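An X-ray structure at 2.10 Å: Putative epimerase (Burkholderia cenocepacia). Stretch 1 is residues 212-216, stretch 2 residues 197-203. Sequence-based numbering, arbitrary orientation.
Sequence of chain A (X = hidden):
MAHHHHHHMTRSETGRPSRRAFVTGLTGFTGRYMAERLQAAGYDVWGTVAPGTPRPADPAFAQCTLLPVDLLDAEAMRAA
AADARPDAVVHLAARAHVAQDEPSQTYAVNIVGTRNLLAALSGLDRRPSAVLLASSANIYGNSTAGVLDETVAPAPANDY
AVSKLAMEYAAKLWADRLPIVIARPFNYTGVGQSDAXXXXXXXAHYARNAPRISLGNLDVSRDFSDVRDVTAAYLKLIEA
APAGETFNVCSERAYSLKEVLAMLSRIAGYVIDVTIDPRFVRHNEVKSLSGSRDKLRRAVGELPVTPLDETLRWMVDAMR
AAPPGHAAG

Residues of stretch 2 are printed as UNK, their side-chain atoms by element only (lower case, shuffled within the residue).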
# COMPACT_ATOMS: atom_id res chain seq x y z
N ARG A 212 30.36 22.04 -17.65
CA ARG A 212 29.88 21.98 -16.27
C ARG A 212 28.54 21.26 -16.09
O ARG A 212 27.80 21.02 -17.04
CB ARG A 212 29.78 23.38 -15.67
CG ARG A 212 28.96 24.41 -16.45
CD ARG A 212 28.97 25.79 -15.73
NE ARG A 212 30.31 26.35 -15.68
CZ ARG A 212 31.13 26.23 -14.64
NH1 ARG A 212 30.72 25.60 -13.55
NH2 ARG A 212 32.35 26.73 -14.69
N ILE A 213 28.25 20.93 -14.83
CA ILE A 213 27.00 20.30 -14.43
C ILE A 213 26.64 20.65 -12.99
O ILE A 213 27.51 20.99 -12.19
CB ILE A 213 27.07 18.75 -14.59
CG1 ILE A 213 25.67 18.13 -14.54
CG2 ILE A 213 27.95 18.13 -13.51
CD1 ILE A 213 25.69 16.62 -14.52
N SER A 214 25.35 20.57 -12.67
CA SER A 214 24.86 20.90 -11.34
C SER A 214 24.36 19.63 -10.68
O SER A 214 23.59 18.88 -11.28
CB SER A 214 23.72 21.92 -11.41
OG SER A 214 24.19 23.16 -11.89
N LEU A 215 24.84 19.38 -9.46
CA LEU A 215 24.51 18.16 -8.72
C LEU A 215 24.25 18.43 -7.24
O LEU A 215 24.43 19.54 -6.75
CB LEU A 215 25.64 17.13 -8.87
CG LEU A 215 26.03 16.73 -10.29
CD1 LEU A 215 27.35 15.97 -10.30
CD2 LEU A 215 24.91 15.88 -10.88
N GLY A 216 23.82 17.39 -6.52
CA GLY A 216 23.69 17.48 -5.08
C GLY A 216 25.01 17.15 -4.41
O GLY A 216 26.07 17.35 -5.00
N UNK A 197 17.20 10.18 -15.39
CA UNK A 197 17.95 9.51 -14.34
C UNK A 197 19.36 10.11 -14.23
O UNK A 197 19.90 10.65 -15.20
o UNK A 197 13.02 5.34 -14.07
c UNK A 197 14.53 6.63 -15.36
c UNK A 197 14.23 5.99 -14.19
c UNK A 197 15.75 7.28 -15.49
c UNK A 197 16.67 7.31 -14.45
c UNK A 197 18.01 8.01 -14.61
c UNK A 197 15.12 5.99 -13.13
c UNK A 197 16.34 6.65 -13.27
N UNK A 198 19.95 9.99 -13.04
CA UNK A 198 21.20 10.67 -12.74
C UNK A 198 22.41 10.22 -13.59
O UNK A 198 23.07 11.04 -14.22
c UNK A 198 21.53 10.49 -11.25
c UNK A 198 23.01 11.06 -9.33
c UNK A 198 22.59 12.73 -11.13
c UNK A 198 22.77 11.26 -10.81
N UNK A 199 22.69 8.93 -13.62
CA UNK A 199 23.87 8.46 -14.36
C UNK A 199 23.78 8.75 -15.88
O UNK A 199 24.77 9.20 -16.46
c UNK A 199 24.12 6.96 -14.09
c UNK A 199 25.18 6.67 -12.99
c UNK A 199 24.92 7.46 -11.72
c UNK A 199 25.28 5.19 -12.67
N UNK A 200 22.61 8.51 -16.51
CA UNK A 200 22.53 8.95 -17.92
C UNK A 200 22.72 10.46 -18.11
O UNK A 200 23.27 10.89 -19.13
c UNK A 200 21.12 8.52 -18.33
c UNK A 200 21.49 7.63 -16.15
c UNK A 200 20.87 7.28 -17.48
N UNK A 201 22.30 11.26 -17.14
CA UNK A 201 22.52 12.71 -17.19
C UNK A 201 24.03 13.01 -17.18
O UNK A 201 24.52 13.78 -18.02
n UNK A 201 21.38 17.49 -13.11
c UNK A 201 21.46 15.46 -14.61
c UNK A 201 21.87 14.92 -16.00
c UNK A 201 21.62 16.98 -14.50
c UNK A 201 21.82 13.39 -16.01
N UNK A 202 24.75 12.37 -16.26
CA UNK A 202 26.20 12.51 -16.17
C UNK A 202 26.87 12.05 -17.46
O UNK A 202 27.74 12.74 -18.01
c UNK A 202 26.75 11.70 -14.99
c UNK A 202 26.89 12.37 -13.62
c UNK A 202 27.05 11.30 -12.56
c UNK A 202 25.68 13.22 -13.31
N UNK A 203 26.48 10.87 -17.95
CA UNK A 203 27.04 10.33 -19.20
C UNK A 203 26.79 11.29 -20.37
O UNK A 203 27.70 11.56 -21.16
c UNK A 203 26.76 8.52 -20.96
c UNK A 203 27.03 7.91 -18.54
c UNK A 203 26.47 8.93 -19.51

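Position 197 carries eight side-chain atoms: one carbon leading into a six-membered carbon ring that bears a single oxygen at its far end. This is a phenol, so the residue is Y197. It occupies the N-cap position just before the helix, and its side chain stays out of reach of stretch 1.

At position 198 the side chain has four carbons and forks at the second, with no heteroatom. One tip of the fork reaches L215, although the CA-to-CB bond points sideways. The fork beyond CB identifies leucine, and CD1 of L198 lies 3.9 Å from CD2 of L215.

Position 199 repeats the pattern of four carbons forked at the second, again a leucine. L199 is buried, but its side chain does not reach stretch 1.

Three carbons at position 200 close a ring onto the backbone nitrogen, which defines P200. It sits in the first turn of the helix, where its lack of an N-H breaks no i to i-4 bond within this stretch; the ring does not touch the strand.

Position 201 has four carbons in a row ending in nitrogen, an unbranched chain that can only be lysine. The CA-to-CB bond of K201 points toward the strand, and with all four chi angles t the chain is fully extended; NZ of K201 donates a hydrogen bond to the backbone O of S214 at 3.2 Å. Along the way, CE of K201 passes 4.1 Å from CD1 of I213.

Four carbons forked at the second recur at position 202, and one tip approaches both I213 and L215. This is L202, whose CD1 lies 3.6 Å from CD1 of I213 and 3.7 Å from CD2 of L215.

Position 203 has three carbons, one carrying the other two. Branching at CB without oxygen marks V203, which lies beyond reach of stretch 1.

The contact joins a helix and a strand running nearly antiparallel, at 163°, with their axes 10.4 Å apart at closest approach. That spacing leaves room for side chains to meet between the backbones: L202 touches both I213 and L215, while L198 extends the apolar patch along L215. The helical repeat brings 198, 201 and 202 to the strand, and the bond from K201 N to Y197 O, 3.1 Å, begins the i to i-4 ladder of the helix. K201 adds a polar tie, its aliphatic chain spanning the gap to a main-chain carbonyl.

Stretch 2, residues 197-203: YLLPKLV
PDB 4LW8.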